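Local coordinates for protein BlEst2 (Bacillus licheniformis, PDB 6WPX) that probably hydrolyses ester bonds as an alpha/beta-hydrolase lipase or esterase of the PGAP1-like family, with a C-terminal domain that has autoinhibitory effects, at residues G221-M226 with S288-R293; I314-L319 with F379-T384; F385-N390 with F463-I468. All coordinates share one frame; numbering follows the deposited sequence.

Contact 1: G221-M226 with S288-R293; sequences GVYLNM and SYPFIR
Met226 meets Ser288 through the backbone and Pro290 through its thioether, and these three residues carry most of the contact. At the loop end the amide of Ser288 donates from N to Met226 O at 2.9 Å. The bond is almost straight (171° at the hydrogen) and arrives in the carbonyl plane, on a lone pair. Beside it, the CB atoms of Met226 and Ser288 lie 4.0 Å apart, so two loops are joined by one polar link and a small apolar patch. The Met226 side chain then runs on across the pyrrolidine at about a right angle. Its SD sits 3.4 Å from Pro290 N and 3.6 Å from Pro290 CB, while CE lies 3.7 Å from Pro290 CG. A bend at chi3 (-59°) sets CE over one face of the Tyr223 ring, 3.5 Å above its plane and displaced toward the rim. The methyl thus touches tyrosine face and proline ring in different directions. Tyr223 itself crosses Ile292 at about a right angle, its OH 4.1 Å from Ile292 CD1, a looser touch. Leu153 and Leu156 of helix 152-157 also pack on the tyrosine. Apart from that backbone bond the interface is mainly apolar and, except for partly exposed Ser288, buried: the end of alpha/beta-hydrolase helix 218-224 and the loop after it dock on strand 290-297, outermost in its antiparallel C-terminal sheet.

Contact 2: I314-L319 with F379-T384; sequences ITVHWL and FLFIVT
Thr315 and Thr384 face each other near one end of an antiparallel strand pair, and Trp318 stacks on Phe379 at the other; these are the tight places. Six backbone bonds, two each for Thr315-Thr384, His317-Ile382 and Leu319-Leu380, lock the register, with strand axes 4.7 Å apart. Both threonines place OG1 between backbone N and carbonyl carbon (chi1 77° in Thr315), and Thr315 OG1 hydrogen-bonds Thr384 OG1 at 2.6 Å. Thr315 OG1 is bonded again, at 2.7 Å, to His317 NE2, and the other imidazole nitrogen, ND1, bonds Ser356, so the ring is gripped at both nitrogens. On the opposite face of the sheet the six-membered ring of Trp318 and Phe379 form an offset stack, planes 15° apart and centroids at 4.2 Å. Trp318 CZ2 comes to 3.2 Å from Phe379 CG. Glu377 takes a hydrogen bond from the indole NE1. Two pairs between these ends are looser: Val316 CG1 stays 4.4 Å from Val383 CG2, and Phe381 is tilted 40° to that six-membered ring, centroids 5.9 Å apart, although Val316 CG1 still meets the Phe381 ring edge in plane. No side of the contact faces solvent. Strand 353-360 continues the sheet beyond 314-319 and strand 290-297 beyond 379-384; helix 218-224 covers the threonine and histidine face, strands 300-307 and 365-372 of a second sheet the aromatic one.

Contact 3: F385-N390 with F463-I468; sequences FDSPLN and FNRTII
A stacked cation-pi contact between Arg465 and Phe385 joins the end of strand 377-386, and the turn that follows it, to strand 462-473 of another antiparallel sheet. The Arg465 guanidinium lies flat on the Phe385 ring, planes 7° apart, with CZ 3.6 Å from the ring centroid. NH1 sits over the centre of the ring, while NH2 reaches back over the root of the side chain, 3.3 Å from Phe385 CB. The arginine arrives there by a bent route: chi2 of -67° swings CD out of an extended path, and CD and NE then pass over the Phe385 CD1 side of the ring. On the other face of the guanidinium Leu389 CD2 approaches tip to tip, 3.5 Å from NH1 and equally close to NH2. The charged group is therefore sandwiched between an aromatic ring and a methyl, with Ser387 CB at its edge, in plane. The layers come from one continuous chain: strand 377-386 ends, turns at Ser387 and Pro388, and enters helix 389-397, wrapping the arginine tip as it goes. Ser387 OG steadies this turn by accepting a capping bond from Leu389 N at 3.2 Å. Arg465 NH1 donates to Asn464 O of its own strand at 3.2 Å; the oxygen lies in the guanidinium plane, while NH1 stands above the carbonyl plane. NH2 forms a salt bridge with Glu308, whose OE2 also bonds Ser387 OG. That carboxylate probably favours the cationic state; with the NH1 bond and the stack it limits rotation of the group. Just before Arg465 in the strand, Phe463 CB packs on Leu389 CD2 at 3.7 Å, and Asn464 ND2 stands 4.0 Å from Phe385 CZ while its OD1 accepts from Ala306 N.

In the fold
Strand 290-297 ties the three contacts together. Its residues in contact 1 pair with those of contact 2, Arg293 O lying 2.7 Å from Phe381 N and Phe291 O 2.8 Å from Val383 N. They also reach contact 3, with Pro290 O 2.8 Å from Thr466 N and Ile292 N 2.9 Å from Thr466 OG1. The centre of contact 1 is about 8 Å from the centres of contacts 2 and 3, which are themselves about 13 Å apart and share strand 377-386; Ile314 CG2 touches Phe385 CD2 at 3.6 Å. Together they run from a helix of the hydrolase fold through one C-terminal sheet to the next.

Contact 1: G221-M226 with S288-R293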
loop_
_atom_site.group_PDB
_atom_site.type_symbol
_atom_site.label_atom_id
_atom_site.label_comp_id
_atom_site.label_asym_id
_atom_site.label_seq_id
_atom_site.Cartn_x
_atom_site.Cartn_y
_atom_site.Cartn_z
ATOM N N GLY A 221 -9.114 -2.452 0.343
ATOM C CA GLY A 221 -9.331 -3.460 1.378
ATOM C C GLY A 221 -9.426 -4.884 0.859
ATOM O O GLY A 221 -8.737 -5.773 1.358
ATOM N N VAL A 222 -10.258 -5.117 -0.155
ATOM C CA VAL A 222 -10.437 -6.466 -0.716
ATOM C C VAL A 222 -9.199 -6.880 -1.513
ATOM O O VAL A 222 -8.871 -8.046 -1.530
ATOM C CB VAL A 222 -11.772 -6.674 -1.493
ATOM C CG1 VAL A 222 -12.987 -6.379 -0.599
ATOM C CG2 VAL A 222 -11.823 -5.833 -2.745
ATOM N N TYR A 223 -8.489 -5.923 -2.122
ATOM C CA TYR A 223 -7.222 -6.231 -2.789
ATOM C C TYR A 223 -6.221 -6.707 -1.725
ATOM O O TYR A 223 -5.623 -7.768 -1.850
ATOM C CB TYR A 223 -6.658 -5.016 -3.539
ATOM C CG TYR A 223 -5.485 -5.411 -4.411
ATOM C CD1 TYR A 223 -5.684 -5.971 -5.674
ATOM C CD2 TYR A 223 -4.180 -5.299 -3.945
ATOM C CE1 TYR A 223 -4.610 -6.407 -6.445
ATOM C CE2 TYR A 223 -3.097 -5.686 -4.728
ATOM C CZ TYR A 223 -3.317 -6.263 -5.961
ATOM O OH TYR A 223 -2.236 -6.639 -6.704
ATOM N N LEU A 224 -6.053 -5.920 -0.663
ATOM C CA LEU A 224 -5.097 -6.271 0.380
ATOM C C LEU A 224 -5.535 -7.473 1.222
ATOM O O LEU A 224 -4.671 -8.136 1.793
ATOM C CB LEU A 224 -4.756 -5.059 1.250
ATOM C CG LEU A 224 -4.045 -3.915 0.555
ATOM C CD1 LEU A 224 -3.832 -2.782 1.515
ATOM C CD2 LEU A 224 -2.686 -4.343 -0.048
ATOM N N ASN A 225 -6.844 -7.814 1.222
ATOM C CA ASN A 225 -7.368 -9.023 1.890
ATOM C C ASN A 225 -6.723 -10.280 1.306
ATOM O O ASN A 225 -6.679 -11.291 1.986
ATOM C CB ASN A 225 -8.891 -9.139 1.722
ATOM C CG ASN A 225 -9.653 -8.419 2.788
ATOM O OD1 ASN A 225 -9.078 -7.867 3.717
ATOM N ND2 ASN A 225 -10.944 -8.364 2.639
ATOM N N MET A 226 -6.184 -10.205 0.085
ATOM C CA MET A 226 -5.494 -11.356 -0.515
ATOM C C MET A 226 -4.201 -11.645 0.240
ATOM O O MET A 226 -3.694 -12.752 0.151
ATOM C CB MET A 226 -5.165 -11.082 -1.980
ATOM C CG MET A 226 -6.411 -10.959 -2.871
ATOM S SD MET A 226 -5.930 -10.877 -4.596
ATOM C CE MET A 226 -4.856 -9.357 -4.596
ATOM N N SER A 288 -3.961 -15.248 -1.226
ATOM C CA SER A 288 -4.870 -15.423 -2.368
ATOM C C SER A 288 -4.302 -14.656 -3.541
ATOM O O SER A 288 -3.413 -13.824 -3.353
ATOM C CB SER A 288 -6.258 -14.881 -2.041
ATOM O OG SER A 288 -6.849 -15.677 -1.028
ATOM N N TYR A 289 -4.846 -14.893 -4.749
ATOM C CA TYR A 289 -4.326 -14.275 -5.942
ATOM C C TYR A 289 -5.406 -13.659 -6.759
ATOM O O TYR A 289 -6.517 -14.202 -6.823
ATOM C CB TYR A 289 -3.565 -15.315 -6.780
ATOM C CG TYR A 289 -2.445 -15.983 -6.014
ATOM C CD1 TYR A 289 -1.194 -15.380 -5.904
ATOM C CD2 TYR A 289 -2.654 -17.184 -5.339
ATOM C CE1 TYR A 289 -0.155 -15.998 -5.203
ATOM C CE2 TYR A 289 -1.643 -17.773 -4.583
ATOM C CZ TYR A 289 -0.385 -17.198 -4.549
ATOM O OH TYR A 289 0.623 -17.813 -3.844
ATOM N N PRO A 290 -5.104 -12.523 -7.423
ATOM C CA PRO A 290 -6.129 -11.911 -8.279
ATOM C C PRO A 290 -5.952 -12.376 -9.726
ATOM O O PRO A 290 -5.037 -13.120 -10.037
ATOM C CB PRO A 290 -5.784 -10.420 -8.171
ATOM C CG PRO A 290 -4.256 -10.410 -8.123
ATOM C CD PRO A 290 -3.847 -11.728 -7.435
ATOM N N PHE A 291 -6.790 -11.860 -10.605
ATOM C CA PHE A 291 -6.666 -11.927 -12.053
ATOM C C PHE A 291 -6.670 -10.466 -12.432
ATOM O O PHE A 291 -7.535 -9.704 -11.963
ATOM C CB PHE A 291 -7.816 -12.677 -12.753
ATOM C CG PHE A 291 -7.697 -12.547 -14.258
ATOM C CD1 PHE A 291 -6.727 -13.257 -14.961
ATOM C CD2 PHE A 291 -8.534 -11.692 -14.969
ATOM C CE1 PHE A 291 -6.629 -13.153 -16.347
ATOM C CE2 PHE A 291 -8.437 -11.590 -16.359
ATOM C CZ PHE A 291 -7.483 -12.320 -17.040
ATOM N N ILE A 292 -5.694 -10.059 -13.251
ATOM C CA ILE A 292 -5.519 -8.650 -13.605
ATOM C C ILE A 292 -5.286 -8.420 -15.071
ATOM O O ILE A 292 -4.483 -9.107 -15.688
ATOM C CB ILE A 292 -4.333 -8.018 -12.783
ATOM C CG1 ILE A 292 -4.477 -8.215 -11.267
ATOM C CG2 ILE A 292 -4.088 -6.531 -13.123
ATOM C CD1 ILE A 292 -3.207 -7.926 -10.491
ATOM N N ARG A 293 -5.932 -7.357 -15.602
ATOM C CA ARG A 293 -5.722 -6.832 -16.949
ATOM C C ARG A 293 -5.694 -5.313 -16.882
ATOM O O ARG A 293 -6.110 -4.730 -15.899
ATOM C CB ARG A 293 -6.763 -7.356 -17.966
ATOM C CG ARG A 293 -6.608 -8.843 -18.327
ATOM C CD ARG A 293 -5.339 -9.119 -19.134
ATOM N NE ARG A 293 -5.179 -10.537 -19.507
ATOM C CZ ARG A 293 -4.529 -11.438 -18.778
ATOM N NH1 ARG A 293 -4.034 -11.111 -17.594
ATOM N NH2 ARG A 293 -4.417 -12.686 -19.202
#

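Contact 2: I314-L319 with F379-T384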
loop_
_atom_site.group_PDB
_atom_site.type_symbol
_atom_site.label_atom_id
_atom_site.label_comp_id
_atom_site.label_asym_id
_atom_site.label_seq_id
_atom_site.Cartn_x
_atom_site.Cartn_y
_atom_site.Cartn_z
ATOM N N ILE A 314 -16.126 -13.790 -5.691
ATOM C CA ILE A 314 -15.256 -12.992 -6.527
ATOM C C ILE A 314 -15.603 -11.540 -6.216
ATOM O O ILE A 314 -16.763 -11.224 -5.964
ATOM C CB ILE A 314 -15.306 -13.296 -8.069
ATOM C CG1 ILE A 314 -16.736 -13.191 -8.652
ATOM C CG2 ILE A 314 -14.648 -14.652 -8.413
ATOM C CD1 ILE A 314 -16.825 -13.114 -10.197
ATOM N N THR A 315 -14.592 -10.673 -6.219
ATOM C CA THR A 315 -14.782 -9.224 -6.172
ATOM C C THR A 315 -14.257 -8.811 -7.530
ATOM O O THR A 315 -13.275 -9.390 -8.012
ATOM C CB THR A 315 -14.212 -8.518 -4.942
ATOM O OG1 THR A 315 -12.793 -8.373 -5.048
ATOM C CG2 THR A 315 -14.629 -9.180 -3.601
ATOM N N VAL A 316 -14.970 -7.910 -8.189
ATOM C CA VAL A 316 -14.704 -7.509 -9.572
ATOM C C VAL A 316 -14.581 -6.001 -9.591
ATOM O O VAL A 316 -15.477 -5.299 -9.134
ATOM C CB VAL A 316 -15.832 -8.031 -10.513
ATOM C CG1 VAL A 316 -15.532 -7.730 -11.980
ATOM C CG2 VAL A 316 -16.077 -9.522 -10.323
ATOM N N HIS A 317 -13.443 -5.512 -10.066
ATOM C CA HIS A 317 -13.144 -4.093 -10.054
ATOM C C HIS A 317 -12.696 -3.585 -11.394
ATOM O O HIS A 317 -11.780 -4.151 -11.987
ATOM C CB HIS A 317 -12.040 -3.792 -9.012
ATOM C CG HIS A 317 -12.291 -4.455 -7.710
ATOM N ND1 HIS A 317 -13.041 -3.842 -6.727
ATOM C CD2 HIS A 317 -11.939 -5.687 -7.289
ATOM C CE1 HIS A 317 -13.133 -4.720 -5.745
ATOM N NE2 HIS A 317 -12.481 -5.840 -6.034
ATOM N N TRP A 318 -13.292 -2.475 -11.833
ATOM C CA TRP A 318 -12.846 -1.806 -13.047
ATOM C C TRP A 318 -12.363 -0.420 -12.604
ATOM O O TRP A 318 -13.171 0.451 -12.293
ATOM C CB TRP A 318 -13.957 -1.724 -14.104
ATOM C CG TRP A 318 -13.493 -1.157 -15.419
ATOM C CD1 TRP A 318 -13.408 0.163 -15.763
ATOM C CD2 TRP A 318 -13.048 -1.902 -16.565
ATOM N NE1 TRP A 318 -12.950 0.287 -17.058
ATOM C CE2 TRP A 318 -12.701 -0.966 -17.566
ATOM C CE3 TRP A 318 -12.861 -3.277 -16.826
ATOM C CZ2 TRP A 318 -12.247 -1.358 -18.833
ATOM C CZ3 TRP A 318 -12.369 -3.662 -18.071
ATOM C CH2 TRP A 318 -12.100 -2.710 -19.069
ATOM N N LEU A 319 -11.044 -0.243 -12.514
ATOM C CA LEU A 319 -10.448 1.053 -12.140
ATOM C C LEU A 319 -10.283 1.851 -13.391
ATOM O O LEU A 319 -9.856 1.308 -14.402
ATOM C CB LEU A 319 -9.086 0.890 -11.453
ATOM C CG LEU A 319 -9.083 0.317 -10.027
ATOM C CD1 LEU A 319 -9.196 -1.218 -10.046
ATOM C CD2 LEU A 319 -7.836 0.751 -9.306
ATOM N N PHE A 379 -7.525 1.843 -18.067
ATOM C CA PHE A 379 -8.167 1.004 -17.075
ATOM C C PHE A 379 -7.245 -0.005 -16.437
ATOM O O PHE A 379 -6.181 -0.326 -16.960
ATOM C CB PHE A 379 -9.396 0.287 -17.692
ATOM C CG PHE A 379 -9.056 -0.872 -18.616
ATOM C CD1 PHE A 379 -8.866 -2.158 -18.110
ATOM C CD2 PHE A 379 -8.906 -0.673 -19.979
ATOM C CE1 PHE A 379 -8.542 -3.216 -18.950
ATOM C CE2 PHE A 379 -8.597 -1.738 -20.823
ATOM C CZ PHE A 379 -8.408 -2.999 -20.302
ATOM N N LEU A 380 -7.692 -0.526 -15.310
ATOM C CA LEU A 380 -7.050 -1.603 -14.581
ATOM C C LEU A 380 -8.207 -2.443 -14.096
ATOM O O LEU A 380 -9.056 -1.960 -13.363
ATOM C CB LEU A 380 -6.195 -1.073 -13.415
ATOM C CG LEU A 380 -5.356 -2.104 -12.638
ATOM C CD1 LEU A 380 -4.419 -2.888 -13.571
ATOM C CD2 LEU A 380 -4.551 -1.425 -11.548
ATOM N N PHE A 381 -8.280 -3.672 -14.595
ATOM C CA PHE A 381 -9.343 -4.634 -14.313
ATOM C C PHE A 381 -8.802 -5.665 -13.368
ATOM O O PHE A 381 -7.801 -6.308 -13.673
ATOM C CB PHE A 381 -9.825 -5.295 -15.631
ATOM C CG PHE A 381 -10.762 -6.462 -15.412
ATOM C CD1 PHE A 381 -11.872 -6.343 -14.574
ATOM C CD2 PHE A 381 -10.529 -7.683 -16.030
ATOM C CE1 PHE A 381 -12.724 -7.425 -14.354
ATOM C CE2 PHE A 381 -11.398 -8.766 -15.832
ATOM C CZ PHE A 381 -12.499 -8.626 -15.004
ATOM N N ILE A 382 -9.457 -5.825 -12.202
ATOM C CA ILE A 382 -8.969 -6.752 -11.183
ATOM C C ILE A 382 -10.101 -7.591 -10.655
ATOM O O ILE A 382 -11.166 -7.074 -10.305
ATOM C CB ILE A 382 -8.229 -6.010 -10.014
ATOM C CG1 ILE A 382 -7.036 -5.191 -10.521
ATOM C CG2 ILE A 382 -7.799 -6.955 -8.866
ATOM C CD1 ILE A 382 -6.624 -4.086 -9.581
ATOM N N VAL A 383 -9.839 -8.879 -10.551
ATOM C CA VAL A 383 -10.760 -9.840 -9.953
ATOM C C VAL A 383 -10.040 -10.466 -8.765
ATOM O O VAL A 383 -8.902 -10.909 -8.913
ATOM C CB VAL A 383 -11.256 -10.929 -10.950
ATOM C CG1 VAL A 383 -12.235 -11.899 -10.272
ATOM C CG2 VAL A 383 -11.913 -10.298 -12.166
ATOM N N THR A 384 -10.691 -10.524 -7.603
ATOM C CA THR A 384 -10.102 -11.262 -6.485
ATOM C C THR A 384 -10.971 -12.495 -6.318
ATOM O O THR A 384 -12.149 -12.457 -6.663
ATOM C CB THR A 384 -9.958 -10.440 -5.183
ATOM O OG1 THR A 384 -11.232 -10.392 -4.552
ATOM C CG2 THR A 384 -9.385 -9.034 -5.417
#

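Contact 3: F385-N390 with F463-I468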
loop_
_atom_site.group_PDB
_atom_site.type_symbol
_atom_site.label_atom_id
_atom_site.label_comp_id
_atom_site.label_asym_id
_atom_site.label_seq_id
_atom_site.Cartn_x
_atom_site.Cartn_y
_atom_site.Cartn_z
ATOM N N PHE A 385 -10.394 -13.585 -5.828
ATOM C CA PHE A 385 -11.100 -14.847 -5.654
ATOM C C PHE A 385 -10.969 -15.354 -4.248
ATOM O O PHE A 385 -9.861 -15.392 -3.683
ATOM C CB PHE A 385 -10.527 -15.937 -6.583
ATOM C CG PHE A 385 -10.520 -15.618 -8.062
ATOM C CD1 PHE A 385 -9.544 -14.782 -8.608
ATOM C CD2 PHE A 385 -11.461 -16.187 -8.917
ATOM C CE1 PHE A 385 -9.540 -14.481 -9.966
ATOM C CE2 PHE A 385 -11.456 -15.886 -10.290
ATOM C CZ PHE A 385 -10.485 -15.048 -10.801
ATOM N N ASP A 386 -12.106 -15.778 -3.700
ATOM C CA ASP A 386 -12.141 -16.456 -2.412
ATOM C C ASP A 386 -12.367 -17.927 -2.862
ATOM O O ASP A 386 -13.483 -18.327 -3.188
ATOM C CB ASP A 386 -13.276 -15.936 -1.514
ATOM C CG ASP A 386 -13.329 -16.637 -0.157
ATOM O OD1 ASP A 386 -12.559 -17.602 0.045
ATOM O OD2 ASP A 386 -14.092 -16.182 0.713
ATOM N N SER A 387 -11.280 -18.675 -2.989
ATOM C CA SER A 387 -11.335 -20.036 -3.541
ATOM C C SER A 387 -10.242 -20.929 -2.950
ATOM O O SER A 387 -9.124 -20.454 -2.715
ATOM C CB SER A 387 -11.173 -19.972 -5.063
ATOM O OG SER A 387 -10.996 -21.229 -5.704
ATOM N N PRO A 388 -10.515 -22.238 -2.768
ATOM C CA PRO A 388 -9.465 -23.143 -2.260
ATOM C C PRO A 388 -8.317 -23.337 -3.257
ATOM O O PRO A 388 -7.308 -23.906 -2.890
ATOM C CB PRO A 388 -10.220 -24.467 -2.036
ATOM C CG PRO A 388 -11.679 -24.100 -2.048
ATOM C CD PRO A 388 -11.778 -22.968 -3.005
ATOM N N LEU A 389 -8.474 -22.794 -4.478
ATOM C CA LEU A 389 -7.459 -22.938 -5.562
ATOM C C LEU A 389 -6.148 -22.236 -5.189
ATOM O O LEU A 389 -5.144 -22.589 -5.746
ATOM C CB LEU A 389 -8.000 -22.407 -6.893
ATOM C CG LEU A 389 -6.948 -22.272 -7.987
ATOM C CD1 LEU A 389 -6.581 -23.626 -8.544
ATOM C CD2 LEU A 389 -7.393 -21.319 -9.079
ATOM N N ASN A 390 -6.196 -21.285 -4.255
ATOM C CA ASN A 390 -5.006 -20.503 -3.818
ATOM C C ASN A 390 -3.867 -21.435 -3.382
ATOM O O ASN A 390 -2.746 -21.159 -3.727
ATOM C CB ASN A 390 -5.362 -19.422 -2.783
ATOM C CG ASN A 390 -5.744 -19.948 -1.412
ATOM O OD1 ASN A 390 -6.539 -20.879 -1.295
ATOM N ND2 ASN A 390 -5.148 -19.399 -0.374
ATOM N N PHE A 463 -8.773 -22.016 -15.060
ATOM C CA PHE A 463 -8.508 -20.967 -14.051
ATOM C C PHE A 463 -7.519 -19.972 -14.651
ATOM O O PHE A 463 -6.854 -20.294 -15.618
ATOM C CB PHE A 463 -7.924 -21.541 -12.755
ATOM C CG PHE A 463 -6.478 -21.942 -12.819
ATOM C CD1 PHE A 463 -5.475 -21.023 -12.602
ATOM C CD2 PHE A 463 -6.111 -23.245 -13.092
ATOM C CE1 PHE A 463 -4.149 -21.392 -12.661
ATOM C CE2 PHE A 463 -4.780 -23.607 -13.164
ATOM C CZ PHE A 463 -3.802 -22.682 -12.959
ATOM N N ASN A 464 -7.435 -18.814 -14.016
ATOM C CA ASN A 464 -6.513 -17.720 -14.388
ATOM C C ASN A 464 -6.158 -16.914 -13.121
ATOM O O ASN A 464 -7.051 -16.614 -12.372
ATOM C CB ASN A 464 -6.987 -16.898 -15.598
ATOM C CG ASN A 464 -8.406 -16.376 -15.516
ATOM O OD1 ASN A 464 -9.057 -16.170 -16.523
ATOM N ND2 ASN A 464 -8.887 -16.136 -14.320
ATOM N N ARG A 465 -4.879 -16.630 -12.922
ATOM C CA ARG A 465 -4.402 -15.747 -11.832
ATOM C C ARG A 465 -3.231 -14.936 -12.366
ATOM O O ARG A 465 -2.583 -15.381 -13.282
ATOM C CB ARG A 465 -4.009 -16.466 -10.541
ATOM C CG ARG A 465 -5.134 -17.215 -9.856
ATOM C CD ARG A 465 -6.232 -16.373 -9.275
ATOM N NE ARG A 465 -7.033 -17.080 -8.301
ATOM C CZ ARG A 465 -8.037 -17.884 -8.581
ATOM N NH1 ARG A 465 -8.400 -18.093 -9.829
ATOM N NH2 ARG A 465 -8.692 -18.470 -7.604
ATOM N N THR A 466 -2.988 -13.809 -11.739
ATOM C CA THR A 466 -1.908 -12.892 -12.072
ATOM C C THR A 466 -1.136 -12.615 -10.798
ATOM O O THR A 466 -1.701 -12.104 -9.830
ATOM C CB THR A 466 -2.449 -11.590 -12.656
ATOM O OG1 THR A 466 -3.467 -11.864 -13.616
ATOM C CG2 THR A 466 -1.354 -10.764 -13.286
ATOM N N ILE A 467 0.149 -12.959 -10.799
ATOM C CA ILE A 467 1.029 -12.748 -9.654
ATOM C C ILE A 467 1.904 -11.567 -9.964
ATOM O O ILE A 467 2.487 -11.504 -11.040
ATOM C CB ILE A 467 1.868 -14.025 -9.347
ATOM C CG1 ILE A 467 0.915 -15.225 -9.057
ATOM C CG2 ILE A 467 2.886 -13.787 -8.178
ATOM C CD1 ILE A 467 1.576 -16.550 -8.889
ATOM N N ILE A 468 1.992 -10.622 -9.023
ATOM C CA ILE A 468 2.859 -9.455 -9.134
ATOM C C ILE A 468 3.976 -9.561 -8.093
ATOM O O ILE A 468 3.706 -9.705 -6.902
ATOM C CB ILE A 468 2.071 -8.123 -9.012
ATOM C CG1 ILE A 468 1.155 -7.944 -10.239
ATOM C CG2 ILE A 468 3.042 -6.911 -8.820
ATOM C CD1 ILE A 468 0.199 -6.871 -10.098
#